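Local coordinates for periplasmic binding protein/LacI transcriptional regulator (PDB 3BRS), which probably binds a sugar outside the cell as the substrate-capturing protein of a membrane transport system, at residues V123-V128 with G156-S161; G135-V140 with D179-L184; K163-Y168 with Y188-V193; S192-L197 with A216-V221; F238-V243 with C274-K279. All coordinates share one frame; numbering follows the deposited sequence.

Interaction 1: V123-V128 with G156-S161; sequences VTKNLV and GLSDDS
Lys125 carries this contact by stretching straight across to residues 156-161 of the same chain. Its CG stands anti to the backbone N (chi1 -168°) and the chain stays extended beyond it, so the aliphatic part runs alongside the end of helix 144-157 before the ammonium group arrives at Ser158. There NZ donates a hydrogen bond to Ser158 OG at 2.8 Å. On the way, Lys125 CE passes 3.4 Å from the carbonyl O of Leu157, and Lys125 CG lies 3.2 Å from Asp160 OD2; the Asp160 side chain crosses the lysine at about a right angle. Asp159 OD1 stays 4.0 Å from Lys125 NZ, too far for a salt bridge, though both aspartates probably make the surroundings of the ammonium group more negative. Ser158 is the residue at which the chain leaves the helix, with positive phi (63°). Helices 113-127 and 144-157 lie beside each other against the same face of a domain sheet of the periplasmic-binding-protein fold: Thr124 and Leu157 both touch Ile134 on strand 133-138. Under the polar groups, Leu157 supplies the apolar part. Its CD2 reaches 3.7 Å from the backbone N of Lys125 and 4.0 Å from Thr124 CB, the leucine and threonine side chains crossing obliquely. Thr124 OG1 lies anti to its carbonyl carbon, beside its backbone N, and hydrogen-bonds to the carbonyl O of Ile120 one helical turn back.

Interaction 2: G135-V140 with D179-L184; sequences GVISFV and DGTVEL
No aromatic ring or carboxylate meets its partner between these two segments; the flat groups that come into contact are backbone peptides, each approached by a methyl. Leu184 CD2 lies 4.0 Å from the carbonyl O of Val136, and Ile137 CD1 sits at the same separation, 4.0 Å, from the carbonyl carbon of Gly180. The central side chain is Ile137. Its CG1 is anti to the carbonyl carbon (chi1 -54°), and a second turn about CB-CG1 (chi2 -50°) swings CD1 to the helix, where it meets Leu184 CD2 at 3.8 Å as the two side chains slide past each other in opposite directions. Thr181 crosses the isoleucine at about a right angle, with its OG1 3.4 Å from Ile137 CG1; that hydroxyl is also hydrogen-bonded to the carbonyl O of Ala177. Leu184 CD2 also packs over Gly135 CA, 4.2 Å away, where the strand has no side chain in the way. Tyr168, on the edge strand, flanks Ile137. Strand 135-138 and helix 179-184 run nearly antiparallel, at 164° with axes 9.0 Å apart, the buried helix-on-sheet packing of an alpha/beta Rossmann-like domain of the periplasmic binding proteins.

Interaction 3: K163-Y168 with Y188-V193; sequences KIEAIY and YPDISV
Strand 164-169, helix 174-187 and strand 191-196 form a beta-alpha-beta crossover in this Rossmann-like domain, and the contact joins the beginnings of its two strands at the protein surface. The strands are not sheet neighbours: strand 133-138 runs between them, so side chains rather than backbone bonds make the link. Tyr188 is the first residue beyond the helix and opens a type I turn, closed by Ile191 N bonding to Tyr188 O at 3.1 Å, which leads into the second strand. Glu165 reaches across to this turn. Its CG is anti to the backbone N (chi1 -156°) and the chain then bends at chi2 (86°), which lays the CG methylene over one face of the Tyr188 ring in a CH-pi contact, offset toward the rim, although the modelled approach is too close for its exact spacing to be trusted. The carboxylate plane runs nearly parallel to the ring, 8° apart. Ala166 CB adds a second, oblique contact at 3.9 Å from Tyr188 CE2. Below the glutamate, buried Ile191, which also packs on Leu185 of helix 174-187, brings CD1 to 4.1 Å from Glu165 CB. Lys133 stands near as a weak, long ion-pair partner of Glu165 OE2, and its backbone bonds to that of Asp190. Two acidic side chains nevertheless face each other at the outer end, crossing at about a right angle; such crowding would tend to raise the proton affinity of one or both groups. The nearest oxygens, Glu165 OE1 and Asp190 OD1, stand 2.8 Å apart.

Interaction 4: S192-L197 with A216-V221; sequences SVMVGL and AKVKLV
Strands 191-196 and 219-224 are the two strands of a beta-alpha-beta unit whose helix, 199-211, connects them, and here they lie side by side as parallel neighbours in the domain sheet. The segments run 27° apart with axes 4.6 Å from each other. Four backbone bonds zip them together, each strand donating in turn. Lys219 N bonds to Ser192 O from above the carbonyl plane. Met194 N bonds to Lys219 O at 2.7 Å, nearly along the C=O axis, and Val221 N meets Met194 O still more directly. Gly196 N closes the ladder on Val221 O, lying in the carbonyl plane. Between these bonds, CA-H groups point at the same oxygens, as where Leu220 CA approaches Met194 O at 3.3 Å. On one face Val193, Val195 and Val221 interlock: Val221 CG2, in the crowded position between its backbone N and carbonyl carbon, reaches Val195 CG2 at 3.8 Å and Val193 CG1 at 4.1 Å. Helix 113-127 packs over this face through Thr124 and Leu127. The other face belongs to Met194, Leu220 and, just before the second strand, Val218. Met194 CG, anti to the carbonyl carbon (chi1 -67°), lies 3.5 Å from Val218 CG1 as the two side chains cross obliquely; bends at chi2 and chi3 lead the tail away to pack on Ile137, while Leu220 CD1 comes 4.1 Å from Met194 CB. Helix 199-211 touches these residues through Ile209 and Ala205. Parallel strands with helices on both faces belong to the three-layer alpha/beta/alpha sandwich of periplasmic binding protein domains.

Interaction 5: F238-V243 with C274-K279; sequences FEAMVV and CALITK
The tight part of this contact is the backbone ladder and the side chains on the Ala240 and Val242 face; the loose part is the far strand, an edge strand of the sheet. Strands 240-243 and 275-278 run antiparallel. Met241 and Ile277 form a hydrogen-bonded pair, with Met241 N donating to Ile277 O at 2.8 Å nearly along the C=O axis, and Ile277 N returning the bond to Met241 O almost straight (177° at the hydrogen). Val243 and Ala275 repeat the pattern, and Lys279 N adds a bond to Glu239 O from above the carbonyl plane. On the helix-covered face, Val242 is gripped by two neighbours. Its CG2 meets Leu276 CD1 at 3.8 Å as the side chains cross obliquely, and its CG1, anti to the backbone N, touches Cys274 SG at 3.7 Å. Ala240 CB lies 4.1 Å from the same Leu276 CD1. Helix 113-127 covers this face, with Val123 touching Ala240 and Leu276; Thr278, OG1 against Ala240 CB, is its exposed outer end. On the opposite face the side-chain approaches are longer. Val243 CG2 meets Ile277 CD1 at 4.0 Å as the side chains cross obliquely, and Met241 CG stands 4.5 Å from Ile277 CG1, the methionine's end leading away. Ile277 and Lys279 are solvent-exposed. Beside the Lys279 backbone bond the side chains meet through carbons, Glu239 CB and Lys279 CB 3.9 Å apart. The chain's final strand is thus held chiefly by main-chain hydrogen bonds, backed by apolar packing on its helix-covered side.

Overall arrangement
All five contacts lie in the domain built on the mixed sheet, whose strand order is 164-169, 133-138, 191-196, 219-224, 240-243, 275-278; interactions 2 to 5 reach it. Interactions 2, 3 and 4 are closest, with centres 9 to 11 Å apart; interactions 3 and 4 share Ser192 and Val193. Interaction 5 lies at the far edge, its centre about 20 Å from those of interactions 2 and 3, joined to interaction 4 through neighbouring strands 219-224 and 240-243. Interaction 1 joins helix 113-127, which lies on one face, to the end of helix 144-157, and touches interactions 3, 4 and 5. Segments of interactions 1 and 2 alternate along the chain, as do those of 2 and 3, so the contacts interlock within one domain, closed last by the C-terminal strand.

Interaction 1: V123-V128 with G156-S161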
# COMPACT_ATOMS: atom_id res chain seq x y z
N VAL A 123 18.72 -0.10 -4.11
CA VAL A 123 18.97 0.94 -5.14
C VAL A 123 19.53 2.23 -4.46
O VAL A 123 20.49 2.82 -4.94
CB VAL A 123 17.62 1.26 -5.92
CG1 VAL A 123 17.75 2.56 -6.74
CG2 VAL A 123 17.20 0.07 -6.82
N THR A 124 18.91 2.63 -3.33
CA THR A 124 19.24 3.86 -2.62
C THR A 124 20.65 3.78 -2.05
O THR A 124 21.39 4.76 -2.12
CB THR A 124 18.22 4.22 -1.51
OG1 THR A 124 16.87 4.22 -2.01
CG2 THR A 124 18.50 5.62 -1.02
N LYS A 125 21.03 2.62 -1.52
CA LYS A 125 22.43 2.40 -1.05
C LYS A 125 23.39 2.66 -2.17
O LYS A 125 24.39 3.31 -1.97
CB LYS A 125 22.58 0.95 -0.58
CG LYS A 125 23.87 0.61 0.18
CD LYS A 125 23.69 -0.79 0.68
CE LYS A 125 24.79 -1.24 1.63
NZ LYS A 125 24.75 -2.75 1.76
N ASN A 126 23.11 2.19 -3.38
CA ASN A 126 24.05 2.48 -4.44
C ASN A 126 24.09 4.00 -4.79
O ASN A 126 25.15 4.54 -5.09
CB ASN A 126 23.70 1.66 -5.64
CG ASN A 126 24.71 1.79 -6.76
OD1 ASN A 126 25.93 1.62 -6.57
ND2 ASN A 126 24.22 2.05 -7.95
N LEU A 127 22.95 4.70 -4.72
CA LEU A 127 22.98 6.15 -5.02
C LEU A 127 23.79 7.02 -4.05
O LEU A 127 24.46 7.97 -4.46
CB LEU A 127 21.56 6.71 -5.15
CG LEU A 127 20.72 6.12 -6.28
CD1 LEU A 127 19.31 6.59 -6.10
CD2 LEU A 127 21.29 6.50 -7.64
N VAL A 128 23.76 6.69 -2.77
CA VAL A 128 24.54 7.42 -1.76
C VAL A 128 25.93 6.73 -1.43
O VAL A 128 26.51 6.97 -0.35
CB VAL A 128 23.70 7.71 -0.49
CG1 VAL A 128 22.37 8.27 -0.87
CG2 VAL A 128 23.48 6.49 0.22
N GLY A 156 17.37 -3.03 3.38
CA GLY A 156 18.16 -2.97 2.14
C GLY A 156 19.27 -1.90 2.19
O GLY A 156 20.18 -1.92 1.31
N LEU A 157 19.26 -1.00 3.19
CA LEU A 157 20.33 0.05 3.26
C LEU A 157 21.56 -0.43 4.06
O LEU A 157 22.65 0.14 3.92
CB LEU A 157 19.84 1.39 3.81
CG LEU A 157 19.03 2.31 2.86
CD1 LEU A 157 18.01 3.25 3.58
CD2 LEU A 157 19.92 3.12 1.96
N SER A 158 21.36 -1.50 4.88
CA SER A 158 22.48 -2.15 5.63
C SER A 158 23.06 -1.13 6.59
O SER A 158 22.32 -0.46 7.36
CB SER A 158 23.63 -2.49 4.70
OG SER A 158 23.44 -3.68 4.03
N ASP A 159 24.41 -0.99 6.49
CA ASP A 159 25.20 -0.01 7.24
C ASP A 159 24.77 1.45 6.95
O ASP A 159 24.56 2.25 7.87
CB ASP A 159 26.71 -0.23 7.06
CG ASP A 159 27.11 -0.39 5.59
OD1 ASP A 159 26.77 -1.41 4.96
OD2 ASP A 159 27.79 0.51 5.05
N ASP A 160 24.55 1.75 5.68
CA ASP A 160 23.98 3.03 5.26
C ASP A 160 22.58 3.47 5.78
O ASP A 160 22.05 4.49 5.33
CB ASP A 160 24.04 3.08 3.72
CG ASP A 160 25.46 2.87 3.21
OD1 ASP A 160 26.35 3.30 3.95
OD2 ASP A 160 25.69 2.31 2.11
N SER A 161 21.98 2.75 6.71
CA SER A 161 20.60 3.10 7.12
C SER A 161 20.56 4.31 8.07
O SER A 161 19.53 4.98 8.25
CB SER A 161 19.86 1.88 7.70
OG SER A 161 20.17 1.79 9.06

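Interaction 2: G135-V140 with D179-L184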
# COMPACT_ATOMS: atom_id res chain seq x y z
N GLY A 135 16.07 11.39 2.35
CA GLY A 135 14.84 11.75 3.08
C GLY A 135 13.75 10.79 2.69
O GLY A 135 13.64 10.38 1.51
N VAL A 136 12.91 10.45 3.66
CA VAL A 136 11.76 9.59 3.35
C VAL A 136 10.39 10.21 3.58
O VAL A 136 10.07 10.78 4.64
CB VAL A 136 11.79 8.32 4.20
CG1 VAL A 136 10.76 7.26 3.79
CG2 VAL A 136 13.18 7.71 4.21
N ILE A 137 9.55 10.07 2.57
CA ILE A 137 8.12 10.37 2.72
C ILE A 137 7.35 9.04 2.74
O ILE A 137 7.25 8.26 1.68
CB ILE A 137 7.54 11.27 1.61
CG1 ILE A 137 8.31 12.57 1.41
CG2 ILE A 137 6.02 11.62 1.98
CD1 ILE A 137 8.57 13.37 2.80
N SER A 138 6.82 8.79 3.93
CA SER A 138 5.89 7.69 4.17
C SER A 138 4.46 8.20 4.14
O SER A 138 4.18 9.40 3.93
CB SER A 138 6.20 6.95 5.45
OG SER A 138 5.56 5.68 5.38
N PHE A 139 3.56 7.25 4.30
CA PHE A 139 2.16 7.49 4.23
C PHE A 139 1.51 7.29 5.64
O PHE A 139 1.63 8.17 6.53
CB PHE A 139 1.49 6.69 3.10
CG PHE A 139 1.79 5.19 3.03
CD1 PHE A 139 3.07 4.72 2.62
CD2 PHE A 139 0.77 4.26 3.15
CE1 PHE A 139 3.38 3.31 2.48
CE2 PHE A 139 1.01 2.85 2.99
CZ PHE A 139 2.34 2.36 2.61
N VAL A 140 0.91 6.12 5.91
CA VAL A 140 0.08 6.01 7.17
C VAL A 140 0.86 5.14 8.05
O VAL A 140 0.93 3.96 7.79
CB VAL A 140 -1.38 5.42 7.00
CG1 VAL A 140 -2.11 5.30 8.45
CG2 VAL A 140 -2.16 6.34 6.18
N ASP A 179 4.35 19.37 1.10
CA ASP A 179 4.82 20.10 2.31
C ASP A 179 5.97 19.46 3.03
O ASP A 179 6.93 20.11 3.33
CB ASP A 179 3.73 20.19 3.32
CG ASP A 179 2.65 21.10 2.90
OD1 ASP A 179 2.68 21.61 1.74
OD2 ASP A 179 1.79 21.33 3.76
N GLY A 180 5.87 18.17 3.33
CA GLY A 180 6.93 17.46 4.13
C GLY A 180 8.19 17.34 3.32
O GLY A 180 9.29 17.36 3.86
N THR A 181 8.05 17.23 2.01
CA THR A 181 9.22 17.25 1.11
C THR A 181 9.92 18.61 1.10
O THR A 181 11.18 18.74 1.17
CB THR A 181 8.75 16.91 -0.32
OG1 THR A 181 8.28 15.54 -0.32
CG2 THR A 181 9.92 16.89 -1.21
N VAL A 182 9.10 19.66 1.01
CA VAL A 182 9.64 20.99 1.10
C VAL A 182 10.33 21.14 2.44
O VAL A 182 11.43 21.65 2.49
CB VAL A 182 8.53 22.06 0.89
CG1 VAL A 182 9.06 23.46 1.32
CG2 VAL A 182 8.10 22.08 -0.64
N GLU A 183 9.69 20.71 3.53
CA GLU A 183 10.31 20.90 4.87
C GLU A 183 11.63 20.15 5.00
O GLU A 183 12.65 20.72 5.42
CB GLU A 183 9.33 20.48 5.98
CG GLU A 183 9.95 20.44 7.39
CD GLU A 183 8.93 20.10 8.49
OE1 GLU A 183 8.08 19.19 8.27
OE2 GLU A 183 8.97 20.76 9.56
N LEU A 184 11.66 18.89 4.59
CA LEU A 184 12.90 18.14 4.67
C LEU A 184 14.01 18.72 3.81
O LEU A 184 15.13 18.83 4.29
CB LEU A 184 12.72 16.66 4.24
CG LEU A 184 12.28 15.53 5.19
CD1 LEU A 184 11.18 15.96 6.15
CD2 LEU A 184 11.85 14.34 4.34

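Interaction 3: K163-Y168 with Y188-V193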
# COMPACT_ATOMS: atom_id res chain seq x y z
N LYS A 163 22.04 6.92 7.11
CA LYS A 163 22.01 8.02 6.20
C LYS A 163 20.57 8.60 6.04
O LYS A 163 20.42 9.71 5.58
CB LYS A 163 22.62 7.60 4.85
CG LYS A 163 24.14 7.60 4.87
CD LYS A 163 24.70 7.33 3.48
CE LYS A 163 26.18 7.75 3.37
NZ LYS A 163 26.48 8.62 2.16
N ILE A 164 19.53 7.88 6.45
CA ILE A 164 18.19 8.45 6.50
C ILE A 164 18.17 9.59 7.49
O ILE A 164 18.39 9.40 8.70
CB ILE A 164 17.14 7.41 6.94
CG1 ILE A 164 17.21 6.21 6.01
CG2 ILE A 164 15.73 8.06 7.03
CD1 ILE A 164 16.14 5.13 6.34
N GLU A 165 17.87 10.78 6.97
CA GLU A 165 17.89 12.00 7.73
C GLU A 165 16.64 12.15 8.53
O GLU A 165 16.62 12.58 9.72
CB GLU A 165 17.96 13.13 6.74
CG GLU A 165 18.53 14.33 7.30
CD GLU A 165 20.03 14.37 7.22
OE1 GLU A 165 20.57 14.39 6.10
OE2 GLU A 165 20.64 14.50 8.30
N ALA A 166 15.56 11.80 7.86
CA ALA A 166 14.26 11.96 8.43
C ALA A 166 13.19 11.18 7.68
O ALA A 166 13.27 10.95 6.42
CB ALA A 166 13.90 13.44 8.53
N ILE A 167 12.18 10.82 8.45
CA ILE A 167 10.98 10.19 7.88
C ILE A 167 9.76 10.98 8.17
O ILE A 167 9.40 11.17 9.34
CB ILE A 167 10.73 8.71 8.29
CG1 ILE A 167 12.04 7.94 8.16
CG2 ILE A 167 9.66 8.12 7.32
CD1 ILE A 167 11.99 6.45 8.26
N TYR A 168 9.12 11.43 7.12
CA TYR A 168 7.87 12.28 7.23
C TYR A 168 6.66 11.42 6.83
O TYR A 168 6.71 10.75 5.78
CB TYR A 168 7.98 13.52 6.35
CG TYR A 168 6.78 14.45 6.41
CD1 TYR A 168 5.69 14.26 5.56
CD2 TYR A 168 6.71 15.50 7.35
CE1 TYR A 168 4.55 15.06 5.61
CE2 TYR A 168 5.52 16.33 7.41
CZ TYR A 168 4.45 16.10 6.55
OH TYR A 168 3.25 16.92 6.56
N TYR A 188 17.42 19.83 5.48
CA TYR A 188 18.58 19.01 5.24
C TYR A 188 19.03 19.17 3.78
O TYR A 188 18.64 18.38 2.90
CB TYR A 188 18.35 17.53 5.63
CG TYR A 188 17.60 17.32 6.96
CD1 TYR A 188 18.30 17.32 8.16
CD2 TYR A 188 16.24 17.11 7.01
CE1 TYR A 188 17.65 17.13 9.38
CE2 TYR A 188 15.60 16.96 8.21
CZ TYR A 188 16.32 16.97 9.40
OH TYR A 188 15.75 16.81 10.66
N PRO A 189 19.87 20.20 3.52
CA PRO A 189 20.45 20.41 2.19
C PRO A 189 21.41 19.30 1.75
O PRO A 189 21.76 19.19 0.55
CB PRO A 189 21.18 21.77 2.31
CG PRO A 189 21.46 21.91 3.82
CD PRO A 189 20.26 21.24 4.49
N ASP A 190 21.83 18.46 2.69
CA ASP A 190 22.57 17.26 2.32
C ASP A 190 21.77 16.10 1.73
O ASP A 190 22.37 15.13 1.27
CB ASP A 190 23.50 16.75 3.44
CG ASP A 190 22.80 16.59 4.77
OD1 ASP A 190 21.56 16.72 4.90
OD2 ASP A 190 23.55 16.34 5.71
N ILE A 191 20.44 16.17 1.66
CA ILE A 191 19.66 15.06 1.06
C ILE A 191 19.83 15.07 -0.49
O ILE A 191 19.57 16.04 -1.15
CB ILE A 191 18.18 15.17 1.47
CG1 ILE A 191 17.94 14.72 2.94
CG2 ILE A 191 17.29 14.46 0.49
CD1 ILE A 191 16.59 15.20 3.52
N SER A 192 20.26 13.97 -1.06
CA SER A 192 20.49 13.86 -2.48
C SER A 192 19.56 12.78 -3.05
O SER A 192 19.58 12.53 -4.27
CB SER A 192 21.91 13.36 -2.67
OG SER A 192 22.03 12.07 -2.04
N VAL A 193 18.80 12.10 -2.18
CA VAL A 193 17.84 11.05 -2.57
C VAL A 193 16.63 11.19 -1.67
O VAL A 193 16.76 11.12 -0.44
CB VAL A 193 18.37 9.56 -2.41
CG1 VAL A 193 17.41 8.61 -3.10
CG2 VAL A 193 19.72 9.30 -3.08

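Interaction 4: S192-L197 with A216-V221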
# COMPACT_ATOMS: atom_id res chain seq x y z
N SER A 192 20.26 13.97 -1.06
CA SER A 192 20.49 13.86 -2.48
C SER A 192 19.56 12.78 -3.05
O SER A 192 19.58 12.53 -4.27
CB SER A 192 21.91 13.36 -2.67
OG SER A 192 22.03 12.07 -2.04
N VAL A 193 18.80 12.10 -2.18
CA VAL A 193 17.84 11.05 -2.57
C VAL A 193 16.63 11.19 -1.67
O VAL A 193 16.76 11.12 -0.44
CB VAL A 193 18.37 9.56 -2.41
CG1 VAL A 193 17.41 8.61 -3.10
CG2 VAL A 193 19.72 9.30 -3.08
N MET A 194 15.49 11.41 -2.29
CA MET A 194 14.21 11.24 -1.64
C MET A 194 13.51 9.88 -1.90
O MET A 194 13.50 9.32 -3.04
CB MET A 194 13.28 12.43 -2.02
CG MET A 194 13.79 13.73 -1.41
SD MET A 194 13.35 14.01 0.41
CE MET A 194 11.73 13.37 0.59
N VAL A 195 12.94 9.31 -0.83
CA VAL A 195 12.16 8.04 -1.02
C VAL A 195 10.69 8.24 -0.75
O VAL A 195 10.30 8.72 0.32
CB VAL A 195 12.72 6.94 -0.10
CG1 VAL A 195 12.08 5.61 -0.39
CG2 VAL A 195 14.22 6.85 -0.27
N GLY A 196 9.82 7.92 -1.70
CA GLY A 196 8.35 7.95 -1.44
C GLY A 196 7.87 6.52 -1.36
O GLY A 196 8.09 5.72 -2.29
N LEU A 197 7.17 6.15 -0.27
CA LEU A 197 6.82 4.71 -0.01
C LEU A 197 5.43 4.26 -0.63
O LEU A 197 5.00 3.09 -0.60
CB LEU A 197 6.93 4.42 1.52
CG LEU A 197 8.42 4.33 2.00
CD1 LEU A 197 8.36 3.85 3.52
CD2 LEU A 197 9.21 3.41 1.02
N ALA A 216 17.99 18.05 -10.68
CA ALA A 216 19.24 17.43 -11.03
C ALA A 216 20.18 17.49 -9.85
O ALA A 216 21.35 17.23 -9.99
CB ALA A 216 19.85 18.08 -12.24
N LYS A 217 19.65 17.85 -8.68
CA LYS A 217 20.39 17.67 -7.44
C LYS A 217 19.84 16.54 -6.56
O LYS A 217 20.60 15.82 -5.95
CB LYS A 217 20.43 18.97 -6.65
CG LYS A 217 21.57 19.90 -7.08
CD LYS A 217 21.51 21.24 -6.38
CE LYS A 217 21.17 22.41 -7.35
NZ LYS A 217 21.05 23.75 -6.64
N VAL A 218 18.51 16.43 -6.50
CA VAL A 218 17.85 15.42 -5.69
C VAL A 218 17.15 14.38 -6.60
O VAL A 218 16.28 14.72 -7.40
CB VAL A 218 16.89 16.07 -4.66
CG1 VAL A 218 16.02 15.00 -3.81
CG2 VAL A 218 17.73 17.09 -3.79
N LYS A 219 17.58 13.13 -6.48
CA LYS A 219 16.91 11.99 -7.08
C LYS A 219 15.85 11.33 -6.16
O LYS A 219 15.95 11.35 -4.93
CB LYS A 219 17.94 10.97 -7.49
CG LYS A 219 18.79 11.41 -8.74
CD LYS A 219 20.00 10.46 -8.78
CE LYS A 219 21.07 10.84 -9.78
NZ LYS A 219 22.41 10.56 -9.17
N LEU A 220 14.88 10.73 -6.83
CA LEU A 220 13.68 10.22 -6.26
C LEU A 220 13.51 8.78 -6.71
O LEU A 220 13.69 8.39 -7.89
CB LEU A 220 12.49 11.10 -6.66
CG LEU A 220 11.04 10.70 -6.29
CD1 LEU A 220 10.79 10.59 -4.75
CD2 LEU A 220 10.04 11.66 -6.89
N VAL A 221 13.24 7.96 -5.72
CA VAL A 221 12.93 6.56 -5.93
C VAL A 221 11.66 6.31 -5.11
O VAL A 221 11.37 7.05 -4.13
CB VAL A 221 14.09 5.63 -5.40
CG1 VAL A 221 15.35 5.84 -6.23
CG2 VAL A 221 14.42 5.92 -3.98

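Interaction 5: F238-V243 with C274-K279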
# COMPACT_ATOMS: atom_id res chain seq x y z
N PHE A 238 11.77 10.14 -11.76
CA PHE A 238 11.99 9.05 -10.83
C PHE A 238 13.25 8.41 -11.34
O PHE A 238 13.47 8.37 -12.56
CB PHE A 238 10.84 8.07 -10.91
CG PHE A 238 9.59 8.57 -10.23
CD1 PHE A 238 8.47 8.91 -10.98
CD2 PHE A 238 9.58 8.77 -8.86
CE1 PHE A 238 7.30 9.39 -10.34
CE2 PHE A 238 8.43 9.26 -8.21
CZ PHE A 238 7.29 9.58 -8.93
N GLU A 239 14.12 7.91 -10.48
CA GLU A 239 15.02 6.99 -11.13
C GLU A 239 15.04 5.45 -10.81
O GLU A 239 15.71 4.66 -11.47
CB GLU A 239 16.31 7.64 -11.57
CG GLU A 239 17.04 8.28 -10.49
CD GLU A 239 17.54 7.25 -9.58
OE1 GLU A 239 17.05 7.21 -8.43
OE2 GLU A 239 18.43 6.46 -10.01
N ALA A 240 14.23 5.04 -9.87
CA ALA A 240 13.81 3.66 -9.83
C ALA A 240 12.44 3.61 -9.25
O ALA A 240 12.08 4.45 -8.42
CB ALA A 240 14.78 2.82 -9.03
N MET A 241 11.65 2.61 -9.65
CA MET A 241 10.38 2.40 -8.94
C MET A 241 10.05 0.91 -8.85
O MET A 241 10.31 0.12 -9.86
CB MET A 241 9.22 3.15 -9.58
CG MET A 241 8.81 2.84 -11.03
SD MET A 241 7.30 3.75 -11.66
CE MET A 241 7.78 5.43 -11.27
N VAL A 242 9.53 0.51 -7.65
CA VAL A 242 8.95 -0.80 -7.43
C VAL A 242 7.43 -0.64 -7.76
O VAL A 242 6.74 0.27 -7.30
CB VAL A 242 9.20 -1.37 -6.01
CG1 VAL A 242 8.62 -2.79 -5.95
CG2 VAL A 242 10.72 -1.46 -5.68
N VAL A 243 6.93 -1.52 -8.59
CA VAL A 243 5.57 -1.44 -9.13
C VAL A 243 4.86 -2.66 -8.60
O VAL A 243 5.47 -3.75 -8.60
CB VAL A 243 5.74 -1.56 -10.68
CG1 VAL A 243 4.47 -1.98 -11.32
CG2 VAL A 243 6.25 -0.28 -11.22
N CYS A 274 5.78 -8.09 -7.37
CA CYS A 274 6.11 -6.67 -7.74
C CYS A 274 7.38 -6.67 -8.60
O CYS A 274 8.01 -7.70 -8.70
CB CYS A 274 6.28 -5.80 -6.48
SG CYS A 274 7.71 -6.34 -5.61
N ALA A 275 7.70 -5.58 -9.31
CA ALA A 275 8.93 -5.48 -10.10
C ALA A 275 9.67 -4.16 -9.86
O ALA A 275 9.07 -3.15 -9.60
CB ALA A 275 8.66 -5.67 -11.60
N LEU A 276 10.99 -4.20 -9.97
CA LEU A 276 11.82 -3.01 -9.88
C LEU A 276 12.28 -2.60 -11.30
O LEU A 276 12.97 -3.38 -11.97
CB LEU A 276 13.08 -3.28 -9.05
CG LEU A 276 14.14 -2.17 -8.94
CD1 LEU A 276 13.66 -1.04 -8.06
CD2 LEU A 276 15.41 -2.67 -8.32
N ILE A 277 11.94 -1.35 -11.68
CA ILE A 277 12.36 -0.73 -12.89
C ILE A 277 13.24 0.47 -12.60
O ILE A 277 13.01 1.21 -11.68
CB ILE A 277 11.16 -0.22 -13.71
CG1 ILE A 277 9.86 -0.87 -13.28
CG2 ILE A 277 11.41 -0.57 -15.20
CD1 ILE A 277 8.75 -0.65 -14.28
N THR A 278 14.18 0.76 -13.47
CA THR A 278 15.31 1.55 -13.09
C THR A 278 15.66 2.34 -14.34
O THR A 278 15.56 1.79 -15.45
CB THR A 278 16.46 0.51 -12.69
OG1 THR A 278 16.63 0.50 -11.26
CG2 THR A 278 17.71 0.75 -13.35
N LYS A 279 16.00 3.62 -14.16
CA LYS A 279 16.36 4.49 -15.22
C LYS A 279 17.88 4.56 -15.27
O LYS A 279 18.52 4.88 -14.28
CB LYS A 279 15.79 5.87 -14.99
CG LYS A 279 16.37 6.94 -15.84
CD LYS A 279 15.32 7.94 -16.24
CE LYS A 279 15.92 8.95 -17.20
NZ LYS A 279 14.89 9.46 -18.14